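Local coordinates for protein enterotoxin type A (Staphylococcus aureus, PDB 1DYQ) that acts as a superantigen, binding MHC class II and T-cell receptors to activate the host immune system, and causes staphylococcal food poisoning, at residues Val151-Leu156 against Ile185-Ser190; Gln29-Asn34 against Arg212-Asn217. The protein carries 3 engineered substitutions. All coordinates share one frame; numbering follows the deposited sequence.

Interaction 1 of 2, residues Val151-Leu156 against Ile185-Ser190. With ZN (zinc ion), chain B.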
# COMPACT_ATOMS: atom_id res chain seq x y z
N VAL A 151 -9.07 -8.43 -0.53
CA VAL A 151 -8.45 -7.16 -0.88
C VAL A 151 -6.99 -7.16 -0.47
O VAL A 151 -6.60 -7.76 0.53
CB VAL A 151 -9.18 -5.99 -0.22
CG1 VAL A 151 -9.10 -6.08 1.32
CG2 VAL A 151 -8.68 -4.65 -0.70
N THR A 152 -6.13 -6.49 -1.25
CA THR A 152 -4.74 -6.39 -0.82
C THR A 152 -4.69 -5.46 0.43
O THR A 152 -5.40 -4.45 0.48
CB THR A 152 -3.77 -5.87 -1.86
OG1 THR A 152 -4.03 -4.58 -2.32
CG2 THR A 152 -3.70 -6.87 -3.05
N VAL A 153 -3.77 -5.80 1.30
CA VAL A 153 -3.43 -4.86 2.40
C VAL A 153 -2.94 -3.56 1.80
O VAL A 153 -3.31 -2.46 2.23
CB VAL A 153 -2.43 -5.44 3.37
CG1 VAL A 153 -1.95 -4.34 4.35
CG2 VAL A 153 -3.04 -6.60 4.16
N GLN A 154 -2.18 -3.60 0.68
CA GLN A 154 -1.76 -2.41 -0.02
C GLN A 154 -2.88 -1.46 -0.34
O GLN A 154 -2.80 -0.26 -0.07
CB GLN A 154 -0.95 -2.78 -1.31
CG GLN A 154 -0.63 -1.56 -2.15
CD GLN A 154 0.40 -1.83 -3.29
OE1 GLN A 154 0.93 -0.85 -3.81
NE2 GLN A 154 0.55 -3.07 -3.63
N GLU A 155 -4.00 -1.94 -0.90
CA GLU A 155 -5.13 -1.10 -1.24
C GLU A 155 -5.66 -0.33 -0.00
O GLU A 155 -6.01 0.82 -0.11
CB GLU A 155 -6.24 -1.89 -1.91
CG GLU A 155 -7.52 -1.11 -2.15
CD GLU A 155 -8.54 -1.84 -2.98
OE1 GLU A 155 -8.18 -2.78 -3.72
OE2 GLU A 155 -9.75 -1.48 -2.89
N LEU A 156 -5.74 -1.06 1.10
CA LEU A 156 -6.26 -0.45 2.34
C LEU A 156 -5.24 0.49 2.97
O LEU A 156 -5.64 1.61 3.38
CB LEU A 156 -6.58 -1.55 3.37
CG LEU A 156 -7.61 -2.60 2.90
CD1 LEU A 156 -7.79 -3.62 4.01
CD2 LEU A 156 -8.91 -1.95 2.49
N ILE A 185 -0.41 0.97 12.44
CA ILE A 185 -1.68 0.66 11.77
C ILE A 185 -1.88 -0.86 11.75
O ILE A 185 -0.94 -1.63 11.59
CB ILE A 185 -1.74 1.21 10.34
CG1 ILE A 185 -3.11 0.91 9.69
CG2 ILE A 185 -0.62 0.64 9.48
CD1 ILE A 185 -3.41 1.83 8.50
N VAL A 186 -3.09 -1.26 12.11
CA VAL A 186 -3.45 -2.67 12.21
C VAL A 186 -4.70 -2.93 11.35
O VAL A 186 -5.71 -2.26 11.41
CB VAL A 186 -3.77 -3.05 13.67
CG1 VAL A 186 -4.13 -4.52 13.80
CG2 VAL A 186 -2.61 -2.71 14.59
N PHE A 187 -4.56 -3.99 10.53
CA PHE A 187 -5.64 -4.44 9.65
C PHE A 187 -6.27 -5.67 10.32
O PHE A 187 -5.78 -6.76 10.32
CB PHE A 187 -5.05 -4.78 8.26
CG PHE A 187 -4.36 -3.57 7.64
CD1 PHE A 187 -5.03 -2.63 6.95
CD2 PHE A 187 -2.97 -3.44 7.85
CE1 PHE A 187 -4.41 -1.49 6.44
CE2 PHE A 187 -2.34 -2.28 7.36
CZ PHE A 187 -3.04 -1.34 6.67
N HIS A 188 -7.34 -5.32 11.09
CA HIS A 188 -7.88 -6.27 12.05
C HIS A 188 -8.99 -7.12 11.46
O HIS A 188 -10.13 -6.72 11.37
CB HIS A 188 -8.41 -5.54 13.29
CG HIS A 188 -8.54 -6.47 14.48
ND1 HIS A 188 -8.73 -5.92 15.72
CD2 HIS A 188 -8.45 -7.77 14.68
CE1 HIS A 188 -8.82 -6.84 16.65
NE2 HIS A 188 -8.65 -8.01 16.03
N THR A 189 -8.62 -8.33 11.04
CA THR A 189 -9.54 -9.26 10.41
C THR A 189 -10.28 -10.13 11.42
O THR A 189 -9.80 -10.30 12.54
CB THR A 189 -8.72 -10.19 9.46
OG1 THR A 189 -7.49 -10.53 10.15
CG2 THR A 189 -8.36 -9.44 8.19
N SER A 190 -11.39 -10.71 11.00
CA SER A 190 -12.18 -11.61 11.83
C SER A 190 -11.37 -12.88 12.15
O SER A 190 -11.27 -13.29 13.29
CB SER A 190 -13.45 -12.04 11.06
OG SER A 190 -14.36 -10.97 10.93
ZN ZN B . -9.29 -3.75 16.08
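Val153 lays its CG1 methyl over one face of the Phe187 ring in a CH-pi contact: the carbon lies 3.8 Å from the ring centroid, only 17° off the ring normal, and leans toward the CE2 side. Val153 holds that methyl anti to its own backbone nitrogen (chi1 171°), and the branched side chain gives a compact surface suited to a flat aromatic. Leu156, one turn further along the helix, runs past Phe187 in the opposite direction, with its CB set obliquely to the ring, 3.8 Å from Phe187 CE1, while Leu156 CD1 reaches no nearer than 4.2 Å to Phe187 CD1. Phenylalanine suits this place because a broad apolar ring in a buried position can meet both aliphatic side chains.

The helix carrying them is capped at its first turn. Thr152, at the N-cap position, accepts a hydrogen bond at OG1 from Glu155 N, 3.0 Å long with an N-H...O angle of 154°. A short side chain with a hydroxyl fits this role, since it can reach back to a backbone N-H that has no carbonyl partner within the helix.

Next to Phe187 along the strand, His188 binds the zinc ion through ND1 at 2.3 Å; His226 and Asp228 also bind the metal, which is needed for the interaction with MHC class II. The contact lies in the beta-grasp domain, where helix 153-168 packs on the sheet through strand 182-188. Ile220 of strand 219-221 touches all three contacting side chains, and Tyr197 of strand 195-198 touches Val153 and Phe187.

Interaction 2 of 2, residues Gln29-Asn34 against Arg212-Asn217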
# COMPACT_ATOMS: atom_id res chain seq x y z
N GLN A 29 5.90 11.33 -0.47
CA GLN A 29 5.60 11.13 -1.90
C GLN A 29 4.87 9.83 -2.16
O GLN A 29 3.87 9.83 -2.89
CB GLN A 29 6.96 11.11 -2.67
CG GLN A 29 6.71 10.83 -4.17
CD GLN A 29 8.04 10.79 -4.91
OE1 GLN A 29 9.05 10.37 -4.38
NE2 GLN A 29 8.02 11.26 -6.17
N ILE A 30 5.32 8.73 -1.55
CA ILE A 30 4.74 7.42 -1.89
C ILE A 30 3.36 7.23 -1.33
O ILE A 30 2.53 6.50 -1.87
CB ILE A 30 5.70 6.28 -1.54
CG1 ILE A 30 5.45 5.01 -2.34
CG2 ILE A 30 5.63 5.95 -0.05
CD1 ILE A 30 4.54 5.10 -3.50
N TYR A 31 3.00 7.98 -0.23
CA TYR A 31 1.63 7.87 0.28
C TYR A 31 0.75 9.04 0.01
O TYR A 31 -0.47 9.00 0.35
CB TYR A 31 1.70 7.62 1.83
CG TYR A 31 2.19 6.22 2.10
CD1 TYR A 31 1.35 5.13 1.78
CD2 TYR A 31 3.41 5.93 2.68
CE1 TYR A 31 1.78 3.84 2.00
CE2 TYR A 31 3.83 4.66 2.91
CZ TYR A 31 3.02 3.58 2.55
OH TYR A 31 3.41 2.30 2.81
N TYR A 32 1.20 10.12 -0.63
CA TYR A 32 0.38 11.29 -0.85
C TYR A 32 0.56 11.94 -2.23
O TYR A 32 -0.36 12.59 -2.69
CB TYR A 32 0.70 12.32 0.26
CG TYR A 32 -0.24 13.49 0.37
CD1 TYR A 32 -1.56 13.32 0.75
CD2 TYR A 32 0.25 14.78 0.15
CE1 TYR A 32 -2.40 14.42 0.88
CE2 TYR A 32 -0.60 15.88 0.27
CZ TYR A 32 -1.91 15.68 0.62
OH TYR A 32 -2.74 16.78 0.74
N TYR A 33 1.69 11.67 -2.89
CA TYR A 33 1.89 12.24 -4.24
C TYR A 33 2.17 11.08 -5.23
O TYR A 33 2.85 11.28 -6.24
CB TYR A 33 3.07 13.19 -4.25
CG TYR A 33 2.94 14.43 -3.39
CD1 TYR A 33 1.88 15.30 -3.53
CD2 TYR A 33 3.92 14.70 -2.44
CE1 TYR A 33 1.78 16.44 -2.73
CE2 TYR A 33 3.85 15.85 -1.66
CZ TYR A 33 2.78 16.68 -1.81
OH TYR A 33 2.72 17.85 -1.05
N ASN A 34 1.58 9.95 -4.99
CA ASN A 34 1.84 8.74 -5.77
C ASN A 34 1.00 8.68 -7.06
O ASN A 34 0.19 9.52 -7.38
CB ASN A 34 1.62 7.50 -4.93
CG ASN A 34 0.21 7.31 -4.42
OD1 ASN A 34 -0.77 7.73 -5.02
ND2 ASN A 34 0.06 6.58 -3.29
N ARG A 212 8.39 -2.26 -0.75
CA ARG A 212 8.68 -3.70 -0.88
C ARG A 212 7.90 -4.52 0.13
O ARG A 212 7.62 -5.69 -0.09
CB ARG A 212 10.19 -3.94 -0.75
CG ARG A 212 10.58 -5.39 -0.80
CD ARG A 212 12.10 -5.52 -0.98
NE ARG A 212 12.51 -6.87 -0.64
CZ ARG A 212 13.65 -7.41 -1.09
NH1 ARG A 212 14.37 -6.73 -1.95
NH2 ARG A 212 13.94 -8.63 -0.69
N ILE A 213 7.40 -3.88 1.20
CA ILE A 213 6.53 -4.57 2.14
C ILE A 213 5.29 -5.12 1.45
O ILE A 213 4.69 -6.08 1.96
CB ILE A 213 6.05 -3.66 3.30
CG1 ILE A 213 5.50 -2.34 2.81
CG2 ILE A 213 7.18 -3.48 4.31
CD1 ILE A 213 4.77 -1.54 3.90
N TYR A 214 4.89 -4.58 0.30
CA TYR A 214 3.71 -5.04 -0.41
C TYR A 214 4.02 -6.13 -1.44
O TYR A 214 3.09 -6.68 -2.04
CB TYR A 214 3.00 -3.90 -1.09
CG TYR A 214 2.56 -2.73 -0.23
CD1 TYR A 214 2.16 -2.97 1.09
CD2 TYR A 214 2.60 -1.45 -0.69
CE1 TYR A 214 1.74 -1.88 1.87
CE2 TYR A 214 2.18 -0.36 0.07
CZ TYR A 214 1.76 -0.63 1.39
OH TYR A 214 1.45 0.48 2.15
N ARG A 215 5.28 -6.49 -1.58
CA ARG A 215 5.68 -7.49 -2.58
C ARG A 215 5.20 -8.86 -2.28
O ARG A 215 5.19 -9.75 -3.16
CB ARG A 215 7.20 -7.42 -2.77
CG ARG A 215 7.64 -8.07 -4.12
CD ARG A 215 9.16 -7.89 -4.28
NE ARG A 215 9.90 -8.85 -3.50
CZ ARG A 215 11.21 -9.11 -3.61
NH1 ARG A 215 11.94 -8.39 -4.45
NH2 ARG A 215 11.75 -10.02 -2.84
N ASP A 216 4.80 -9.17 -1.04
CA ASP A 216 4.15 -10.43 -0.74
C ASP A 216 2.73 -10.54 -1.28
O ASP A 216 2.12 -11.62 -1.20
CB ASP A 216 4.16 -10.66 0.77
CG ASP A 216 3.39 -9.66 1.59
OD1 ASP A 216 2.84 -8.64 1.15
OD2 ASP A 216 3.34 -9.90 2.86
N ASN A 217 2.17 -9.44 -1.80
CA ASN A 217 0.80 -9.42 -2.27
C ASN A 217 -0.16 -10.03 -1.24
O ASN A 217 -1.09 -10.74 -1.55
CB ASN A 217 0.66 -10.15 -3.63
CG ASN A 217 -0.47 -9.62 -4.46
OD1 ASN A 217 -0.28 -8.85 -5.40
ND2 ASN A 217 -1.72 -9.97 -4.16
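Tyr31, on helix 23-32 in the OB-fold part of the toxin, and Tyr214, next to the 3-10 segment that runs through Ile213 in the beta-grasp part, are joined by a hydrogen bond between their phenol oxygens. The two OH atoms are 2.8 Å apart, and the side chains reach for each other from opposite directions. Both carry CG opposite the carbonyl carbon (chi1 -72° for Tyr31, -57° for Tyr214), which aims the phenols at each other. Tyr214 OH arrives at the edge of the Tyr31 ring and in its plane, 3.4 Å from Tyr31 CE1. Tyrosine suits both places because a long, rigid aromatic side chain carries a hydroxyl far from its backbone, so that their oxygens can meet. Tyr214 OH is also hydrogen-bonded to Asp157 of helix 153-168, so the pair is tied to a third element.

Apolar contact is slight. Ile213 adds a marginal touch, its CD1 being 4.2 Å from Tyr31 OH, while its CG1 lies over a face of the neighbouring Tyr214 ring.

Within the segments, polar bonds shape the backbone. Tyr214 to Asn217 form a type I beta turn, closed by Asn217 N to Tyr214 O. Asn34 folds its amide back: Asn34 ND2 donates to Ile30 O over 2.9 Å, from above the carbonyl plane and 35° out of it.

Overall arrangement
Near the N terminus, the last part of helix 23-32 and the residues after it supply one side of interaction 2. After helix 23-32 the chain runs through the strands of the OB fold and on into the beta-grasp domain, where interaction 1 closes a loop of 28 residues, 12 of them in the rest of helix 153-168, between 151-156 and 185-190. Only later, at 212-217, does interaction 2 close its own loop of 177 residues, so interaction 1 is nested inside it. One contact seats a helix against a sheet within a domain; the other ties helix 23-32 to the loop between strands 195-198 and 219-221. Their centres are about 14 Å apart, and they meet where Gln154 CD packs 3.4 Å from Tyr214 CD2.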